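Long-range contacts in transcriptional regulator (Streptococcus dysgalactiae, PDB 4YV6), which probably binds promoter DNA through a helix-turn-helix domain and regulates transcription in response to peptide signals, as other Rgg-family proteins do: residues L5-R10 with S64-T69; I109-S114 with G149-F154; E166-F171 with T182-L187; L187-L192 with T225-V230. All coordinates share one frame; numbering follows the deposited sequence.

Interaction 1: L5-R10 with S64-T69; sequences LGKTLR and STHSKT
Thr65, where the chain leaves helix 59-64, meets Thr8 of the first helix methyl to methyl: the two CG2 atoms come tip to tip at 3.6 Å. Its hydroxyl is engaged elsewhere, by Arg11. The next residue, His66, carries most of the contact, its side chain crossing those of Leu5, Lys7 and Thr8 at roughly right angles. CG lies anti to the backbone N of His66 (chi1 168°), and the ring thereby reaches along the flank of helix 5-15. Thr8 OG1 sits in the ring plane at its edge and shares a hydrogen bond of 2.8 Å with His66 ND1, in which either atom could be the donor. One ring face is covered by Leu5, whose CD2 lies 3.5 Å from the centroid of the His66 ring and 22° off its normal, a CH-pi contact. Lys7 CE comes to the ring from neither face nor edge, 3.4 Å from His66 ND1, and a positive charge on NZ would probably disfavour a second one on the imidazole. Leu5 and Thr8 also pack on Phe62, while Leu5 touches Cys45 of the second subunit. The loop after helix 59-64 thus lies against helix 5-15, the first helix of a helix-turn-helix DNA-binding domain.

Interaction 2: I109-S114 with G149-F154; sequences IKAILS and GNCSRF
Ala111 is the hub of the tight side of this contact, its methyl directed at segment 149-154. CB lies 3.2 Å from the carbonyl oxygen of Asn150, and Cys151 SG and the ring of Phe154 close in around it, with Phe154 CD2 3.8 Å from Ala111 CB. The small side chain allows the backbones to come near each other: the CA atoms of Ala111 and Cys151 are 5.5 Å apart. One turn further along, Ser114 meets the same ring differently. Its OG lies in the plane of the Phe154 ring, at the edge, 3.2 Å from CZ. OG is anti to the backbone N of Ser114 (chi1 -179°), which carries it out to that edge. Beyond the pair, Phe154 packs on Pro122 and on Val127 of helix 124-136, and Cys151 on Leu130. The C-terminal parts of helices 103-114 and 142-151 are thereby brought together; the two run roughly the same way with helix 124-136 between them in the sequence, as alternate helices do in TPR-like domains. Packing is looser on the flank where Ile112 crosses Asn150, its CD1 3.9 Å from Asn150 CG; Val80 and Tyr84 of helix 72-86 also touch Ile112. Arg153 is exposed to solvent. Its chain bends at chi3 (-58°) and turns the guanidinium edge toward the helix, where NH2 gives a weak hydrogen bond to Ala111 O, 3.0 Å long but bent to 124° at the hydrogen.

Interaction 3: E166-F171 with T182-L187; sequences EMVTSF and TLVTQL
Val184 points at Met167, Val168 and Phe171. Its CG2 stands over one face of the Phe171 ring, 4.1 Å from the centroid and 24° off the normal, in a CH-pi contact displaced toward the rim. The ring is brought there by chi1 of 78°, which sets CG of Phe171 between its backbone N and carbonyl carbon. The same Val184 CG2 is met tip to tip by Met167, whose CG is 3.9 Å away. Val184 CG1 has Val168 CG2 as its nearest partner, at 3.6 Å, the two side chains crossing at a slant, and also lies near the rim of the Phe171 ring. Met167 then reaches on past Val184: bent at chi3 (63°), its end lies across Leu187 at about a right angle, with Met167 CE 3.8 Å from Leu187 CB and the sulfur beside CD1. Ile145 of helix 142-151 packs on both Val184 and Leu187, while Leu214 of helix 201-214 touches Phe171. No hydrogen bond crosses the interface. Apolar side chains at the end of helix 157-168 and just beyond it thus close on the next helix, 179-197, as in the stacked helices of TPR-like domains.

Interaction 4: L187-L192 with T225-V230; sequences LSINCL and TVFLYV
The Phe227 ring offers an edge to Leu192, whose CD2 lies near the ring plane, 3.8 Å from CE1, while Ile189 comes at the ring obliquely through CG1. Within its own helix the ring meets the imidazole of His231, the two planes only about 5° from parallel, and Ile211 and Glu212 of helix 201-214 also touch it. These residues join two helices that run nearly parallel, at 15°, with the short segments' axes 10.5 Å apart. Helix 201-214 comes between them in the sequence, and such parallel packing of alternate helices is characteristic of the superhelical TPR-like fold. The wide axial spacing is bridged by branched aliphatic side chains from both sides. Ile189 faces Val226 and Val230, which stand one turn apart on the opposing helix, and its CG2 touches both: Val226 CG1 at 3.7 Å and Val230 CG2 at 4.0 Å. Its other arm reaches CB of Phe227 through CD1. With CG2 anti to the backbone N and CG1 beside it (chi1 -66°), CG2 is set against the two valines and CD1 against Phe227. All five side chains are buried, and no hydrogen bond crosses between the segments. Ile211 also touches Ile189, so helix 201-214 covers part of the seam, while Tyr266 of helix 260-273 packs on Val226. At the C-terminal end Leu192 and Val230 slide past one another in opposite directions, and Val230 CG1 touches both CG and CD2 of Leu192, each at 3.8 Å.

Overall arrangement
Following the chain from the N terminus, the four contacts come in series, none nesting within or crossing another. Interaction 1 closes a loop of 53 residues around the helix-turn-helix domain and stands apart, its nearest atoms about 17 Å from interaction 3, the nearest of the others. Interaction 2 then ties helix 103-114 to helix 142-151 across 34 residues of the C-terminal domain. Interaction 3 closes a short connection of 10 residues between consecutive helices, and interaction 4 carries on from helix 179-197 to helix 221-237. Leu187 belongs to both interactions 3 and 4, and its CD2 also packs on Gly149 CA of interaction 2, making these three one continuous run of helix packing.

Interaction 1: L5-R10 with S64-T69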
loop_
_atom_site.group_PDB
_atom_site.type_symbol
_atom_site.label_atom_id
_atom_site.label_comp_id
_atom_site.label_asym_id
_atom_site.label_seq_id
_atom_site.Cartn_x
_atom_site.Cartn_y
_atom_site.Cartn_z
ATOM N N LEU B 5 18.615 -16.394 -6.822
ATOM C CA LEU B 5 18.372 -15.415 -5.768
ATOM C C LEU B 5 19.630 -15.095 -4.961
ATOM O O LEU B 5 19.661 -14.117 -4.214
ATOM C CB LEU B 5 17.276 -15.920 -4.828
ATOM C CG LEU B 5 15.962 -16.344 -5.489
ATOM C CD1 LEU B 5 14.962 -16.798 -4.436
ATOM C CD2 LEU B 5 15.382 -15.220 -6.333
ATOM N N GLY B 6 20.661 -15.918 -5.112
ATOM C CA GLY B 6 21.888 -15.750 -4.354
ATOM C C GLY B 6 22.608 -14.449 -4.644
ATOM O O GLY B 6 23.130 -13.806 -3.733
ATOM N N LYS B 7 22.642 -14.060 -5.915
ATOM C CA LYS B 7 23.313 -12.827 -6.314
ATOM C C LYS B 7 22.668 -11.619 -5.642
ATOM O O LYS B 7 23.356 -10.679 -5.246
ATOM C CB LYS B 7 23.284 -12.658 -7.837
ATOM C CG LYS B 7 21.909 -12.839 -8.462
ATOM C CD LYS B 7 21.631 -11.828 -9.570
ATOM C CE LYS B 7 20.171 -11.884 -10.007
ATOM N NZ LYS B 7 19.872 -10.972 -11.147
ATOM N N THR B 8 21.347 -11.657 -5.506
ATOM C CA THR B 8 20.614 -10.539 -4.927
ATOM C C THR B 8 20.822 -10.474 -3.418
ATOM O O THR B 8 20.987 -9.390 -2.859
ATOM C CB THR B 8 19.108 -10.634 -5.222
ATOM O OG1 THR B 8 18.905 -10.723 -6.638
ATOM C CG2 THR B 8 18.373 -9.406 -4.677
ATOM N N LEU B 9 20.803 -11.634 -2.767
ATOM C CA LEU B 9 21.031 -11.706 -1.329
ATOM C C LEU B 9 22.383 -11.087 -0.999
ATOM O O LEU B 9 22.510 -10.329 -0.039
ATOM C CB LEU B 9 20.963 -13.161 -0.843
ATOM C CG LEU B 9 21.033 -13.460 0.666
ATOM C CD1 LEU B 9 22.471 -13.480 1.171
ATOM C CD2 LEU B 9 20.197 -12.481 1.486
ATOM N N ARG B 10 23.387 -11.408 -1.810
ATOM C CA ARG B 10 24.736 -10.885 -1.618
ATOM C C ARG B 10 24.777 -9.361 -1.714
ATOM O O ARG B 10 25.361 -8.695 -0.859
ATOM C CB ARG B 10 25.692 -11.492 -2.647
ATOM C CG ARG B 10 27.135 -11.038 -2.475
ATOM C CD ARG B 10 28.092 -11.852 -3.338
ATOM N NE ARG B 10 28.406 -11.194 -4.607
ATOM C CZ ARG B 10 29.508 -10.483 -4.847
ATOM N NH1 ARG B 10 30.436 -10.319 -3.910
ATOM N NH2 ARG B 10 29.688 -9.931 -6.040
ATOM N N SER B 64 10.929 -8.017 -5.083
ATOM C CA SER B 64 10.726 -6.787 -5.851
ATOM C C SER B 64 12.040 -6.340 -6.482
ATOM O O SER B 64 12.076 -5.953 -7.649
ATOM C CB SER B 64 10.154 -5.676 -4.971
ATOM O OG SER B 64 11.096 -5.253 -4.003
ATOM N N THR B 65 13.121 -6.398 -5.707
ATOM C CA THR B 65 14.459 -6.260 -6.269
ATOM C C THR B 65 14.763 -7.594 -6.956
ATOM O O THR B 65 13.839 -8.336 -7.275
ATOM C CB THR B 65 15.518 -5.889 -5.190
ATOM O OG1 THR B 65 16.761 -5.548 -5.818
ATOM C CG2 THR B 65 15.742 -7.021 -4.194
ATOM N N HIS B 66 16.031 -7.902 -7.207
ATOM C CA HIS B 66 16.406 -9.132 -7.919
ATOM C C HIS B 66 15.844 -9.168 -9.341
ATOM O O HIS B 66 16.600 -9.317 -10.300
ATOM C CB HIS B 66 15.941 -10.385 -7.159
ATOM C CG HIS B 66 16.039 -11.648 -7.959
ATOM N ND1 HIS B 66 17.246 -12.210 -8.318
ATOM C CD2 HIS B 66 15.080 -12.457 -8.470
ATOM C CE1 HIS B 66 17.026 -13.314 -9.014
ATOM N NE2 HIS B 66 15.721 -13.486 -9.119
ATOM N N SER B 67 14.523 -9.051 -9.474
ATOM C CA SER B 67 13.871 -9.091 -10.781
ATOM C C SER B 67 12.657 -8.166 -10.838
ATOM O O SER B 67 11.889 -8.070 -9.880
ATOM C CB SER B 67 13.449 -10.522 -11.115
ATOM O OG SER B 67 12.963 -10.612 -12.442
ATOM N N LYS B 68 12.494 -7.489 -11.969
ATOM C CA LYS B 68 11.355 -6.603 -12.184
ATOM C C LYS B 68 10.164 -7.358 -12.776
ATOM O O LYS B 68 9.186 -6.747 -13.206
ATOM C CB LYS B 68 11.749 -5.445 -13.105
ATOM C CG LYS B 68 12.822 -4.535 -12.526
ATOM C CD LYS B 68 13.240 -3.454 -13.513
ATOM C CE LYS B 68 14.288 -2.533 -12.911
ATOM N NZ LYS B 68 14.723 -1.481 -13.867
ATOM N N THR B 69 10.250 -8.686 -12.796
ATOM C CA THR B 69 9.167 -9.512 -13.317
ATOM C C THR B 69 7.994 -9.527 -12.342
ATOM O O THR B 69 8.131 -9.121 -11.187
ATOM C CB THR B 69 9.632 -10.961 -13.588
ATOM O OG1 THR B 69 8.610 -11.669 -14.301
ATOM C CG2 THR B 69 9.948 -11.699 -12.284
#

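Interaction 2: I109-S114 with G149-F154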
loop_
_atom_site.group_PDB
_atom_site.type_symbol
_atom_site.label_atom_id
_atom_site.label_comp_id
_atom_site.label_asym_id
_atom_site.label_seq_id
_atom_site.Cartn_x
_atom_site.Cartn_y
_atom_site.Cartn_z
ATOM N N ILE B 109 -11.071 -10.214 -19.498
ATOM C CA ILE B 109 -10.594 -9.492 -20.676
ATOM C C ILE B 109 -11.763 -9.054 -21.553
ATOM O O ILE B 109 -11.768 -7.944 -22.085
ATOM C CB ILE B 109 -9.622 -10.352 -21.513
ATOM C CG1 ILE B 109 -8.354 -10.652 -20.709
ATOM C CG2 ILE B 109 -9.242 -9.639 -22.811
ATOM C CD1 ILE B 109 -7.502 -11.771 -21.287
ATOM N N LYS B 110 -12.749 -9.934 -21.705
ATOM C CA LYS B 110 -13.954 -9.611 -22.461
ATOM C C LYS B 110 -14.704 -8.446 -21.824
ATOM O O LYS B 110 -15.186 -7.554 -22.520
ATOM C CB LYS B 110 -14.871 -10.831 -22.556
ATOM C CG LYS B 110 -14.323 -11.956 -23.415
ATOM C CD LYS B 110 -15.247 -13.161 -23.401
ATOM C CE LYS B 110 -14.658 -14.317 -24.190
ATOM N NZ LYS B 110 -15.481 -15.549 -24.075
ATOM N N ALA B 111 -14.799 -8.459 -20.497
ATOM C CA ALA B 111 -15.505 -7.411 -19.766
ATOM C C ALA B 111 -14.828 -6.058 -19.955
ATOM O O ALA B 111 -15.497 -5.031 -20.074
ATOM C CB ALA B 111 -15.584 -7.760 -18.291
ATOM N N ILE B 112 -13.499 -6.063 -19.975
ATOM C CA ILE B 112 -12.733 -4.843 -20.190
ATOM C C ILE B 112 -12.779 -4.459 -21.666
ATOM O O ILE B 112 -12.938 -3.289 -22.011
ATOM C CB ILE B 112 -11.267 -5.007 -19.740
ATOM C CG1 ILE B 112 -11.207 -5.342 -18.246
ATOM C CG2 ILE B 112 -10.472 -3.733 -20.024
ATOM C CD1 ILE B 112 -9.846 -5.805 -17.765
ATOM N N LEU B 113 -12.639 -5.460 -22.530
ATOM C CA LEU B 113 -12.674 -5.252 -23.973
ATOM C C LEU B 113 -14.020 -4.693 -24.424
ATOM O O LEU B 113 -14.113 -4.036 -25.461
ATOM C CB LEU B 113 -12.382 -6.568 -24.697
ATOM C CG LEU B 113 -12.514 -6.583 -26.221
ATOM C CD1 LEU B 113 -11.607 -5.549 -26.866
ATOM C CD2 LEU B 113 -12.203 -7.969 -26.746
ATOM N N SER B 114 -15.059 -4.956 -23.642
ATOM C CA SER B 114 -16.399 -4.477 -23.958
ATOM C C SER B 114 -16.490 -2.956 -23.883
ATOM O O SER B 114 -17.217 -2.330 -24.658
ATOM C CB SER B 114 -17.422 -5.097 -23.007
ATOM O OG SER B 114 -18.730 -4.647 -23.312
ATOM N N GLY B 149 -13.941 -6.461 -9.668
ATOM C CA GLY B 149 -13.875 -5.077 -10.096
ATOM C C GLY B 149 -14.051 -4.906 -11.595
ATOM O O GLY B 149 -14.836 -4.072 -12.039
ATOM N N ASN B 150 -13.327 -5.704 -12.373
ATOM C CA ASN B 150 -13.311 -5.557 -13.826
ATOM C C ASN B 150 -14.498 -6.214 -14.533
ATOM O O ASN B 150 -14.680 -6.028 -15.734
ATOM C CB ASN B 150 -12.008 -6.130 -14.390
ATOM C CG ASN B 150 -10.794 -5.290 -14.034
ATOM O OD1 ASN B 150 -10.879 -4.067 -13.921
ATOM N ND2 ASN B 150 -9.655 -5.947 -13.860
ATOM N N CYS B 151 -15.298 -6.977 -13.792
ATOM C CA CYS B 151 -16.447 -7.683 -14.360
ATOM C C CYS B 151 -17.777 -7.184 -13.798
ATOM O O CYS B 151 -18.838 -7.701 -14.150
ATOM C CB CYS B 151 -16.322 -9.188 -14.108
ATOM S SG CYS B 151 -14.922 -9.985 -14.935
ATOM N N SER B 152 -17.718 -6.174 -12.935
ATOM C CA SER B 152 -18.899 -5.698 -12.217
ATOM C C SER B 152 -20.046 -5.261 -13.127
ATOM O O SER B 152 -21.215 -5.456 -12.792
ATOM C CB SER B 152 -18.517 -4.532 -11.304
ATOM O OG SER B 152 -17.652 -4.964 -10.272
ATOM N N ARG B 153 -19.715 -4.672 -14.271
ATOM C CA ARG B 153 -20.737 -4.148 -15.175
ATOM C C ARG B 153 -21.609 -5.252 -15.770
ATOM O O ARG B 153 -22.692 -4.978 -16.288
ATOM C CB ARG B 153 -20.088 -3.341 -16.303
ATOM C CG ARG B 153 -19.475 -2.023 -15.853
ATOM C CD ARG B 153 -19.038 -1.178 -17.041
ATOM N NE ARG B 153 -18.075 -1.878 -17.891
ATOM C CZ ARG B 153 -16.753 -1.822 -17.745
ATOM N NH1 ARG B 153 -16.206 -1.096 -16.778
ATOM N NH2 ARG B 153 -15.969 -2.500 -18.574
ATOM N N PHE B 154 -21.139 -6.494 -15.688
ATOM C CA PHE B 154 -21.855 -7.634 -16.258
ATOM C C PHE B 154 -22.408 -8.566 -15.181
ATOM O O PHE B 154 -22.819 -9.690 -15.472
ATOM C CB PHE B 154 -20.935 -8.403 -17.205
ATOM C CG PHE B 154 -20.514 -7.605 -18.405
ATOM C CD1 PHE B 154 -21.322 -7.545 -19.528
ATOM C CD2 PHE B 154 -19.323 -6.899 -18.403
ATOM C CE1 PHE B 154 -20.943 -6.806 -20.631
ATOM C CE2 PHE B 154 -18.940 -6.158 -19.503
ATOM C CZ PHE B 154 -19.751 -6.111 -20.618
#

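Interaction 3: E166-F171 with T182-L187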
loop_
_atom_site.group_PDB
_atom_site.type_symbol
_atom_site.label_atom_id
_atom_site.label_comp_id
_atom_site.label_asym_id
_atom_site.label_seq_id
_atom_site.Cartn_x
_atom_site.Cartn_y
_atom_site.Cartn_z
ATOM N N GLU B 166 -19.466 -10.482 0.847
ATOM C CA GLU B 166 -18.483 -11.550 0.995
ATOM C C GLU B 166 -17.064 -10.994 0.984
ATOM O O GLU B 166 -16.241 -11.354 1.823
ATOM C CB GLU B 166 -18.645 -12.585 -0.122
ATOM C CG GLU B 166 -19.846 -13.505 0.036
ATOM C CD GLU B 166 -19.610 -14.608 1.050
ATOM O OE1 GLU B 166 -19.449 -15.776 0.631
ATOM O OE2 GLU B 166 -19.586 -14.312 2.264
ATOM N N MET B 167 -16.788 -10.113 0.028
ATOM C CA MET B 167 -15.463 -9.522 -0.118
ATOM C C MET B 167 -15.071 -8.704 1.110
ATOM O O MET B 167 -13.978 -8.863 1.654
ATOM C CB MET B 167 -15.422 -8.638 -1.364
ATOM C CG MET B 167 -14.109 -7.892 -1.560
ATOM S SD MET B 167 -14.124 -6.826 -3.009
ATOM C CE MET B 167 -15.412 -5.660 -2.570
ATOM N N VAL B 168 -15.974 -7.830 1.534
ATOM C CA VAL B 168 -15.707 -6.902 2.627
ATOM C C VAL B 168 -15.438 -7.624 3.949
ATOM O O VAL B 168 -14.681 -7.131 4.786
ATOM C CB VAL B 168 -16.893 -5.909 2.786
ATOM C CG1 VAL B 168 -17.218 -5.617 4.253
ATOM C CG2 VAL B 168 -16.596 -4.623 2.039
ATOM N N THR B 169 -16.037 -8.799 4.120
ATOM C CA THR B 169 -15.965 -9.519 5.389
ATOM C C THR B 169 -14.955 -10.665 5.382
ATOM O O THR B 169 -14.867 -11.419 6.352
ATOM C CB THR B 169 -17.345 -10.093 5.775
ATOM O OG1 THR B 169 -17.827 -10.944 4.728
ATOM C CG2 THR B 169 -18.346 -8.971 6.012
ATOM N N SER B 170 -14.189 -10.802 4.303
ATOM C CA SER B 170 -13.234 -11.902 4.204
ATOM C C SER B 170 -12.045 -11.597 3.293
ATOM O O SER B 170 -11.573 -12.474 2.572
ATOM C CB SER B 170 -13.945 -13.165 3.709
ATOM O OG SER B 170 -14.404 -13.002 2.379
ATOM N N PHE B 171 -11.567 -10.356 3.331
ATOM C CA PHE B 171 -10.342 -9.985 2.627
ATOM C C PHE B 171 -9.202 -9.873 3.633
ATOM O O PHE B 171 -9.434 -9.584 4.808
ATOM C CB PHE B 171 -10.520 -8.669 1.866
ATOM C CG PHE B 171 -10.454 -7.451 2.741
ATOM C CD1 PHE B 171 -11.587 -6.986 3.388
ATOM C CD2 PHE B 171 -9.261 -6.772 2.916
ATOM C CE1 PHE B 171 -11.527 -5.867 4.196
ATOM C CE2 PHE B 171 -9.196 -5.654 3.723
ATOM C CZ PHE B 171 -10.330 -5.199 4.363
ATOM N N THR B 182 -7.502 -0.984 0.385
ATOM C CA THR B 182 -7.846 0.214 -0.370
ATOM C C THR B 182 -8.746 -0.150 -1.545
ATOM O O THR B 182 -9.708 0.558 -1.837
ATOM C CB THR B 182 -6.584 0.940 -0.876
ATOM O OG1 THR B 182 -5.757 1.293 0.240
ATOM C CG2 THR B 182 -6.945 2.204 -1.650
ATOM N N LEU B 183 -8.436 -1.261 -2.206
ATOM C CA LEU B 183 -9.233 -1.724 -3.337
ATOM C C LEU B 183 -10.643 -2.118 -2.900
ATOM O O LEU B 183 -11.620 -1.765 -3.559
ATOM C CB LEU B 183 -8.549 -2.908 -4.027
ATOM C CG LEU B 183 -7.255 -2.598 -4.785
ATOM C CD1 LEU B 183 -6.589 -3.885 -5.250
ATOM C CD2 LEU B 183 -7.521 -1.682 -5.972
ATOM N N VAL B 184 -10.745 -2.845 -1.792
ATOM C CA VAL B 184 -12.044 -3.259 -1.270
ATOM C C VAL B 184 -12.895 -2.037 -0.937
ATOM O O VAL B 184 -14.100 -2.018 -1.198
ATOM C CB VAL B 184 -11.894 -4.146 -0.015
ATOM C CG1 VAL B 184 -13.235 -4.329 0.697
ATOM C CG2 VAL B 184 -11.317 -5.501 -0.395
ATOM N N THR B 185 -12.260 -1.020 -0.363
ATOM C CA THR B 185 -12.950 0.214 -0.012
ATOM C C THR B 185 -13.522 0.877 -1.260
ATOM O O THR B 185 -14.655 1.352 -1.257
ATOM C CB THR B 185 -12.008 1.201 0.704
ATOM O OG1 THR B 185 -11.447 0.575 1.865
ATOM C CG2 THR B 185 -12.755 2.459 1.124
ATOM N N GLN B 186 -12.731 0.902 -2.327
ATOM C CA GLN B 186 -13.155 1.516 -3.578
ATOM C C GLN B 186 -14.350 0.788 -4.189
ATOM O O GLN B 186 -15.320 1.418 -4.608
ATOM C CB GLN B 186 -11.994 1.544 -4.570
ATOM C CG GLN B 186 -10.908 2.539 -4.203
ATOM C CD GLN B 186 -9.704 2.456 -5.119
ATOM O OE1 GLN B 186 -9.661 1.636 -6.037
ATOM N NE2 GLN B 186 -8.716 3.309 -4.875
ATOM N N LEU B 187 -14.277 -0.540 -4.239
ATOM C CA LEU B 187 -15.360 -1.339 -4.801
ATOM C C LEU B 187 -16.613 -1.274 -3.930
ATOM O O LEU B 187 -17.730 -1.410 -4.431
ATOM C CB LEU B 187 -14.923 -2.796 -4.974
ATOM C CG LEU B 187 -13.777 -3.079 -5.952
ATOM C CD1 LEU B 187 -13.574 -4.582 -6.097
ATOM C CD2 LEU B 187 -14.014 -2.442 -7.316
#

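Interaction 4: L187-L192 with T225-V230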
loop_
_atom_site.group_PDB
_atom_site.type_symbol
_atom_site.label_atom_id
_atom_site.label_comp_id
_atom_site.label_asym_id
_atom_site.label_seq_id
_atom_site.Cartn_x
_atom_site.Cartn_y
_atom_site.Cartn_z
ATOM N N LEU B 187 -14.277 -0.540 -4.239
ATOM C CA LEU B 187 -15.360 -1.339 -4.801
ATOM C C LEU B 187 -16.613 -1.274 -3.930
ATOM O O LEU B 187 -17.730 -1.410 -4.431
ATOM C CB LEU B 187 -14.923 -2.796 -4.974
ATOM C CG LEU B 187 -13.777 -3.079 -5.952
ATOM C CD1 LEU B 187 -13.574 -4.582 -6.097
ATOM C CD2 LEU B 187 -14.014 -2.442 -7.316
ATOM N N SER B 188 -16.427 -1.073 -2.629
ATOM C CA SER B 188 -17.558 -0.920 -1.719
ATOM C C SER B 188 -18.289 0.386 -2.011
ATOM O O SER B 188 -19.519 0.428 -2.028
ATOM C CB SER B 188 -17.095 -0.954 -0.260
ATOM O OG SER B 188 -16.592 -2.234 0.090
ATOM N N ILE B 189 -17.524 1.449 -2.239
ATOM C CA ILE B 189 -18.093 2.742 -2.601
ATOM C C ILE B 189 -18.827 2.648 -3.937
ATOM O O ILE B 189 -19.897 3.231 -4.109
ATOM C CB ILE B 189 -17.002 3.832 -2.693
ATOM C CG1 ILE B 189 -16.400 4.097 -1.312
ATOM C CG2 ILE B 189 -17.574 5.133 -3.261
ATOM C CD1 ILE B 189 -15.108 4.891 -1.345
ATOM N N ASN B 190 -18.242 1.921 -4.883
ATOM C CA ASN B 190 -18.841 1.764 -6.203
ATOM C C ASN B 190 -20.165 1.010 -6.134
ATOM O O ASN B 190 -21.070 1.259 -6.931
ATOM C CB ASN B 190 -17.879 1.043 -7.149
ATOM C CG ASN B 190 -16.662 1.880 -7.498
ATOM O OD1 ASN B 190 -16.651 3.096 -7.300
ATOM N ND2 ASN B 190 -15.633 1.232 -8.030
ATOM N N CYS B 191 -20.276 0.089 -5.182
ATOM C CA CYS B 191 -21.523 -0.631 -4.974
ATOM C C CYS B 191 -22.529 0.261 -4.253
ATOM O O CYS B 191 -23.736 0.153 -4.473
ATOM C CB CYS B 191 -21.288 -1.912 -4.173
ATOM S SG CYS B 191 -22.775 -2.925 -3.981
ATOM N N LEU B 192 -22.023 1.140 -3.393
ATOM C CA LEU B 192 -22.872 2.087 -2.681
ATOM C C LEU B 192 -23.518 3.067 -3.658
ATOM O O LEU B 192 -24.668 3.460 -3.482
ATOM C CB LEU B 192 -22.065 2.846 -1.623
ATOM C CG LEU B 192 -22.807 3.961 -0.879
ATOM C CD1 LEU B 192 -24.047 3.426 -0.184
ATOM C CD2 LEU B 192 -21.882 4.633 0.123
ATOM N N THR B 225 -12.626 11.315 -0.018
ATOM C CA THR B 225 -13.186 12.401 -0.815
ATOM C C THR B 225 -14.384 11.911 -1.620
ATOM O O THR B 225 -15.433 12.553 -1.640
ATOM C CB THR B 225 -12.142 12.998 -1.773
ATOM O OG1 THR B 225 -11.040 13.514 -1.018
ATOM C CG2 THR B 225 -12.755 14.125 -2.605
ATOM N N VAL B 226 -14.215 10.777 -2.292
ATOM C CA VAL B 226 -15.295 10.169 -3.060
ATOM C C VAL B 226 -16.464 9.823 -2.146
ATOM O O VAL B 226 -17.618 10.099 -2.470
ATOM C CB VAL B 226 -14.821 8.896 -3.793
ATOM C CG1 VAL B 226 -15.986 8.205 -4.496
ATOM C CG2 VAL B 226 -13.731 9.237 -4.796
ATOM N N PHE B 227 -16.157 9.219 -1.003
ATOM C CA PHE B 227 -17.189 8.797 -0.067
ATOM C C PHE B 227 -17.923 10.001 0.509
ATOM O O PHE B 227 -19.117 9.927 0.793
ATOM C CB PHE B 227 -16.584 7.956 1.057
ATOM C CG PHE B 227 -17.589 7.484 2.066
ATOM C CD1 PHE B 227 -18.594 6.604 1.701
ATOM C CD2 PHE B 227 -17.526 7.915 3.380
ATOM C CE1 PHE B 227 -19.521 6.167 2.626
ATOM C CE2 PHE B 227 -18.451 7.479 4.311
ATOM C CZ PHE B 227 -19.449 6.605 3.933
ATOM N N LEU B 228 -17.211 11.111 0.676
ATOM C CA LEU B 228 -17.831 12.350 1.134
ATOM C C LEU B 228 -18.894 12.801 0.135
ATOM O O LEU B 228 -19.944 13.317 0.519
ATOM C CB LEU B 228 -16.778 13.447 1.324
ATOM C CG LEU B 228 -17.300 14.849 1.652
ATOM C CD1 LEU B 228 -18.029 14.854 2.984
ATOM C CD2 LEU B 228 -16.158 15.852 1.659
ATOM N N TYR B 229 -18.617 12.591 -1.148
ATOM C CA TYR B 229 -19.545 12.976 -2.204
ATOM C C TYR B 229 -20.702 11.988 -2.305
ATOM O O TYR B 229 -21.867 12.383 -2.349
ATOM C CB TYR B 229 -18.821 13.066 -3.548
ATOM C CG TYR B 229 -19.698 13.562 -4.675
ATOM C CD1 TYR B 229 -20.489 12.684 -5.406
ATOM C CD2 TYR B 229 -19.737 14.908 -5.005
ATOM C CE1 TYR B 229 -21.296 13.137 -6.436
ATOM C CE2 TYR B 229 -20.540 15.370 -6.031
ATOM C CZ TYR B 229 -21.316 14.480 -6.742
ATOM O OH TYR B 229 -22.113 14.938 -7.765
ATOM N N VAL B 230 -20.370 10.702 -2.348
ATOM C CA VAL B 230 -21.373 9.654 -2.489
ATOM C C VAL B 230 -22.301 9.601 -1.277
ATOM O O VAL B 230 -23.511 9.438 -1.423
ATOM C CB VAL B 230 -20.708 8.278 -2.689
ATOM C CG1 VAL B 230 -21.748 7.163 -2.688
ATOM C CG2 VAL B 230 -19.918 8.264 -3.991
#